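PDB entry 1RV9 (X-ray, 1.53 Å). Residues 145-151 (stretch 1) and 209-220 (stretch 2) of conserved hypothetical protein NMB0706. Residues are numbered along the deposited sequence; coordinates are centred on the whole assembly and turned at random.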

ATOM      1  N   VAL A 145       1.088  -8.258  -8.522  1.00  8.30           N
ATOM      2  CA  VAL A 145       1.885  -7.055  -8.301  1.00  7.78           C
ATOM      3  C   VAL A 145       2.976  -7.294  -7.255  1.00  7.13           C
ATOM      4  O   VAL A 145       4.080  -6.757  -7.373  1.00  8.10           O
ATOM      5  CB  VAL A 145       1.003  -5.845  -7.874  1.00  7.82           C
ATOM      6  CG1 VAL A 145       0.403  -6.083  -6.502  1.00  8.33           C
ATOM      7  CG2 VAL A 145       1.837  -4.559  -7.892  1.00  7.68           C
ATOM      8  N   LEU A 146       2.684  -8.110  -6.246  1.00  6.63           N
ATOM      9  CA  LEU A 146       3.683  -8.379  -5.213  1.00  7.95           C
ATOM     10  C   LEU A 146       4.839  -9.205  -5.775  1.00  8.63           C
ATOM     11  O   LEU A 146       6.008  -8.905  -5.518  1.00  7.89           O
ATOM     12  CB  LEU A 146       3.049  -9.090  -4.014  1.00  8.31           C
ATOM     13  CG  LEU A 146       1.952  -8.301  -3.281  1.00  8.14           C
ATOM     14  CD1 LEU A 146       1.589  -9.005  -1.985  1.00  8.41           C
ATOM     15  CD2 LEU A 146       2.433  -6.888  -2.974  1.00  9.92           C
ATOM     16  N   GLN A 147       4.515 -10.236  -6.551  1.00  9.21           N
ATOM     17  CA  GLN A 147       5.551 -11.074  -7.148  1.00  9.03           C
ATOM     18  C   GLN A 147       6.450 -10.247  -8.062  1.00  9.88           C
ATOM     19  O   GLN A 147       7.668 -10.423  -8.061  1.00 10.63           O
ATOM     20  CB  GLN A 147       4.934 -12.236  -7.941  1.00  9.00           C
ATOM     21  CG  GLN A 147       4.150 -13.239  -7.099  1.00  9.31           C
ATOM     22  CD  GLN A 147       2.673 -12.910  -7.014  1.00 11.93           C
ATOM     23  OE1 GLN A 147       2.293 -11.780  -6.702  1.00 10.50           O
ATOM     24  NE2 GLN A 147       1.830 -13.900  -7.284  1.00 11.41           N
ATOM     25  N   ASN A 148       5.859  -9.340  -8.837  1.00  9.12           N
ATOM     26  CA  ASN A 148       6.646  -8.501  -9.738  1.00  8.84           C
ATOM     27  C   ASN A 148       7.528  -7.525  -8.963  1.00  8.79           C
ATOM     28  O   ASN A 148       8.643  -7.210  -9.386  1.00  8.03           O
ATOM     29  CB  ASN A 148       5.739  -7.722 -10.695  1.00  9.97           C
ATOM     30  CG  ASN A 148       5.008  -8.623 -11.667  1.00 11.77           C
ATOM     31  OD1 ASN A 148       5.393  -9.776 -11.865  1.00 13.59           O
ATOM     32  ND2 ASN A 148       3.959  -8.099 -12.288  1.00 12.86           N
ATOM     33  N   THR A 149       7.030  -7.040  -7.831  1.00  8.64           N
ATOM     34  CA  THR A 149       7.805  -6.110  -7.017  1.00  9.06           C
ATOM     35  C   THR A 149       9.012  -6.834  -6.428  1.00  8.36           C
ATOM     36  O   THR A 149      10.136  -6.336  -6.470  1.00  9.20           O
ATOM     37  CB  THR A 149       6.945  -5.528  -5.884  1.00  7.91           C
ATOM     38  OG1 THR A 149       5.848  -4.804  -6.456  1.00  7.73           O
ATOM     39  CG2 THR A 149       7.777  -4.583  -5.007  1.00  8.56           C
ATOM     40  N   ILE A 150       8.768  -8.022  -5.889  1.00  8.63           N
ATOM     41  CA  ILE A 150       9.829  -8.831  -5.305  1.00  9.12           C
ATOM     42  C   ILE A 150      10.929  -9.080  -6.337  1.00  9.14           C
ATOM     43  O   ILE A 150      12.120  -8.958  -6.036  1.00  9.82           O
ATOM     44  CB  ILE A 150       9.250 -10.178  -4.808  1.00  7.99           C
ATOM     45  CG1 ILE A 150       8.392  -9.934  -3.563  1.00  9.35           C
ATOM     46  CG2 ILE A 150      10.368 -11.174  -4.526  1.00 10.06           C
ATOM     47  CD1 ILE A 150       7.503 -11.101  -3.187  1.00  9.24           C
ATOM     48  N   ALA A 151      10.528  -9.418  -7.557  1.00 10.40           N
ATOM     49  CA  ALA A 151      11.486  -9.683  -8.622  1.00 11.01           C
ATOM     50  C   ALA A 151      12.308  -8.448  -8.964  1.00 11.85           C
ATOM     51  O   ALA A 151      13.523  -8.534  -9.167  1.00 13.20           O
ATOM     52  CB  ALA A 151      10.761 -10.178  -9.868  1.00 12.87           C
ATOM     53  N   LEU A 209      -4.524 -12.972   2.394  1.00 10.71           N
ATOM     54  CA  LEU A 209      -4.210 -13.248   0.998  1.00  9.88           C
ATOM     55  C   LEU A 209      -2.777 -12.813   0.712  1.00 10.78           C
ATOM     56  O   LEU A 209      -2.024 -13.525   0.054  1.00  8.95           O
ATOM     57  CB  LEU A 209      -5.177 -12.506   0.065  1.00 10.61           C
ATOM     58  CG  LEU A 209      -6.599 -13.074  -0.037  1.00 10.96           C
ATOM     59  CD1 LEU A 209      -7.494 -12.097  -0.793  1.00  9.29           C
ATOM     60  CD2 LEU A 209      -6.569 -14.423  -0.752  1.00 11.29           C
ATOM     61  N   ALA A 210      -2.400 -11.639   1.210  1.00  9.23           N
ATOM     62  CA  ALA A 210      -1.048 -11.140   0.994  1.00  9.91           C
ATOM     63  C   ALA A 210      -0.017 -12.036   1.669  1.00 10.47           C
ATOM     64  O   ALA A 210       1.026 -12.322   1.089  1.00 11.32           O
ATOM     65  CB  ALA A 210      -0.923  -9.707   1.509  1.00 11.11           C
ATOM     66  N   ARG A 211      -0.304 -12.479   2.891  1.00 10.80           N
ATOM     67  CA  ARG A 211       0.633 -13.349   3.600  1.00 12.29           C
ATOM     68  C   ARG A 211       0.851 -14.652   2.843  1.00 13.23           C
ATOM     69  O   ARG A 211       1.974 -15.148   2.764  1.00 13.11           O
ATOM     70  CB  ARG A 211       0.136 -13.655   5.017  1.00 14.53           C
ATOM     71  CG  ARG A 211       0.122 -12.459   5.950  1.00 17.16           C
ATOM     72  CD  ARG A 211       0.052 -12.887   7.413  1.00 19.52           C
ATOM     73  NE  ARG A 211      -0.259 -11.762   8.291  1.00 23.14           N
ATOM     74  CZ  ARG A 211      -1.473 -11.237   8.424  1.00 24.63           C
ATOM     75  NH1 ARG A 211      -2.494 -11.743   7.741  1.00 25.90           N
ATOM     76  NH2 ARG A 211      -1.669 -10.199   9.228  1.00 25.28           N
ATOM     77  N   LEU A 212      -0.225 -15.208   2.291  1.00 13.09           N
ATOM     78  CA  LEU A 212      -0.133 -16.452   1.529  1.00 13.25           C
ATOM     79  C   LEU A 212       0.755 -16.261   0.305  1.00 12.60           C
ATOM     80  O   LEU A 212       1.662 -17.054   0.041  1.00 12.50           O
ATOM     81  CB  LEU A 212      -1.522 -16.903   1.063  1.00 14.90           C
ATOM     82  CG  LEU A 212      -2.426 -17.661   2.032  1.00 18.34           C
ATOM     83  CD1 LEU A 212      -3.806 -17.846   1.412  1.00 19.80           C
ATOM     84  CD2 LEU A 212      -1.802 -19.015   2.353  1.00 19.52           C
ATOM     85  N   ILE A 213       0.480 -15.201  -0.447  1.00 11.65           N
ATOM     86  CA  ILE A 213       1.235 -14.896  -1.651  1.00 11.22           C
ATOM     87  C   ILE A 213       2.704 -14.609  -1.340  1.00 11.43           C
ATOM     88  O   ILE A 213       3.600 -15.133  -2.004  1.00 10.07           O
ATOM     89  CB  ILE A 213       0.587 -13.697  -2.390  1.00 11.41           C
ATOM     90  CG1 ILE A 213      -0.776 -14.129  -2.941  1.00 10.21           C
ATOM     91  CG2 ILE A 213       1.492 -13.201  -3.511  1.00 11.80           C
ATOM     92  CD1 ILE A 213      -1.636 -12.987  -3.455  1.00  9.79           C
ATOM     93  N   LEU A 214       2.950 -13.788  -0.325  1.00 11.28           N
ATOM     94  CA  LEU A 214       4.319 -13.454   0.055  1.00 11.15           C
ATOM     95  C   LEU A 214       5.079 -14.690   0.529  1.00 13.00           C
ATOM     96  O   LEU A 214       6.237 -14.890   0.158  1.00 12.43           O
ATOM     97  CB  LEU A 214       4.316 -12.390   1.154  1.00 11.42           C
ATOM     98  CG  LEU A 214       3.849 -11.001   0.715  1.00 11.22           C
ATOM     99  CD1 LEU A 214       3.520 -10.159   1.939  1.00 10.23           C
ATOM    100  CD2 LEU A 214       4.932 -10.340  -0.134  1.00 10.74           C
ATOM    101  N   LYS A 215       4.430 -15.508   1.352  1.00 13.36           N
ATOM    102  CA  LYS A 215       5.056 -16.721   1.858  1.00 16.41           C
ATOM    103  C   LYS A 215       5.379 -17.681   0.731  1.00 16.50           C
ATOM    104  O   LYS A 215       6.462 -18.265   0.693  1.00 16.10           O
ATOM    105  CB  LYS A 215       4.147 -17.414   2.880  1.00 19.47           C
ATOM    106  CG  LYS A 215       4.326 -16.931   4.318  1.00 25.25           C
ATOM    107  CD  LYS A 215       5.487 -15.950   4.441  1.00 28.26           C
ATOM    108  CE  LYS A 215       6.176 -16.045   5.787  1.00 30.58           C
ATOM    109  NZ  LYS A 215       7.324 -15.099   5.865  1.00 31.76           N
ATOM    110  N   ARG A 216       4.439 -17.845  -0.192  1.00 15.38           N
ATOM    111  CA  ARG A 216       4.648 -18.744  -1.314  1.00 15.85           C
ATOM    112  C   ARG A 216       5.805 -18.278  -2.191  1.00 15.37           C
ATOM    113  O   ARG A 216       6.489 -19.091  -2.815  1.00 15.74           O
ATOM    114  CB  ARG A 216       3.377 -18.848  -2.165  1.00 16.38           C
ATOM    115  CG  ARG A 216       3.546 -19.756  -3.372  1.00 19.47           C
ATOM    116  CD  ARG A 216       2.306 -19.804  -4.244  1.00 21.46           C
ATOM    117  NE  ARG A 216       2.019 -18.520  -4.876  1.00 22.01           N
ATOM    118  CZ  ARG A 216       1.104 -18.353  -5.826  1.00 22.69           C
ATOM    119  NH1 ARG A 216       0.391 -19.392  -6.248  1.00 23.22           N
ATOM    120  NH2 ARG A 216       0.896 -17.153  -6.348  1.00 24.72           N
ATOM    121  N   GLU A 217       6.031 -16.969  -2.230  1.00 13.48           N
ATOM    122  CA  GLU A 217       7.097 -16.413  -3.049  1.00 12.82           C
ATOM    123  C   GLU A 217       8.462 -16.563  -2.378  1.00 11.87           C
ATOM    124  O   GLU A 217       9.494 -16.497  -3.044  1.00 13.72           O
ATOM    125  CB  GLU A 217       6.799 -14.941  -3.352  1.00 13.35           C
ATOM    126  CG  GLU A 217       7.273 -14.468  -4.714  1.00 15.01           C
ATOM    127  CD  GLU A 217       6.665 -15.243  -5.886  1.00 12.40           C
ATOM    128  OE1 GLU A 217       5.742 -16.068  -5.689  1.00 13.56           O
ATOM    129  OE2 GLU A 217       7.116 -15.009  -7.022  1.00 14.49           O
ATOM    130  N   GLY A 218       8.463 -16.763  -1.063  1.00 12.92           N
ATOM    131  CA  GLY A 218       9.716 -16.943  -0.348  1.00 12.43           C
ATOM    132  C   GLY A 218      10.141 -15.805   0.556  1.00 13.42           C
ATOM    133  O   GLY A 218      11.237 -15.833   1.114  1.00 14.00           O
ATOM    134  N   VAL A 219       9.287 -14.798   0.709  1.00 12.96           N
ATOM    135  CA  VAL A 219       9.621 -13.666   1.564  1.00 13.17           C
ATOM    136  C   VAL A 219       9.866 -14.140   2.999  1.00 14.34           C
ATOM    137  O   VAL A 219       9.033 -14.832   3.587  1.00 14.54           O
ATOM    138  CB  VAL A 219       8.500 -12.603   1.520  1.00 11.09           C
ATOM    139  CG1 VAL A 219       8.772 -11.502   2.531  1.00 12.11           C
ATOM    140  CG2 VAL A 219       8.425 -12.015   0.113  1.00 12.41           C
ATOM    141  N   GLY A 220      11.019 -13.759   3.544  1.00 14.50           N
ATOM    142  CA  GLY A 220      11.409 -14.163   4.887  1.00 15.93           C
ATOM    143  C   GLY A 220      10.517 -13.790   6.053  1.00 16.11           C
ATOM    144  O   GLY A 220      10.372 -14.574   6.994  1.00 17.40           O
TER

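Two helices running the same general way, their axes 39° apart and 10.1 Å from each other at closest approach, are held together by side-chain packing alone, with no hydrogen bond or salt bridge crossing between them. The contact is small, 376 Å² counted over both sides, and stretch 1 meets it with just three residues, Leu146, Gln147 and Ile150. Their spacing is the helical one: positions i and i+4 carry the two branched aliphatics, one turn apart, and i+1 carries the glutamine beside them.

Leu146 points its CA-to-CB bond toward the partner helix and sits among three aliphatic residues. Its CD1 lies 4.0 Å from CG of Leu214 and 4.4 Å from CB of Ala210, while its CB comes within 4.4 Å of CG2 of Ile213. Leu214 starts sideways, but the end of its side chain comes nearer and closes the distance. Ala210, buried and one turn before Leu214, adds a methyl at the margin of this cluster. All of these leucines and isoleucines adopt the m,t rotamer common on helices.

One turn on, Ile150 packs where the last turn of the second helix runs into the loop. Its CD1 is 4.1 Å from CD2 of Leu214, 3.5 Å from CG2 of Val219 and 3.7 Å from CG of Glu217, so a single methyl touches two residues of the last turn and the valine two positions after Glu217. The chain turns sharply here. Gly218 takes a positive phi of 109° in a Schellman motif, where a CB would jam against the preceding carbonyl oxygen; Val219 N then bonds back to Leu214 O at 3.1 Å, and the CA-to-CB bond of Val219 points toward stretch 1. Lys215 braces the same turn, its NZ donating to Val219 O at 2.9 Å.

Gln147 covers the more polar flank. Its backbone is close to the other helix, CA to CA of Glu217 being 6.9 Å, and its side chain, with chi2 at 92° between wells, lies along the partner: CG is 3.4 Å from CD of Glu217, and OE1 is 3.6 Å from CG2 of Ile213. NE2 approaches the edge of the Arg216 guanidinium, 3.5 Å from NH2, but two donor groups facing each other offer no bond. Here the long side chains contribute contact through their carbons as well as their polar ends.

The rule to read is economical: aliphatics one turn apart fill the buried seam, long polar chains cover its more exposed side, and a turn at glycine places a valine to extend the apolar surface.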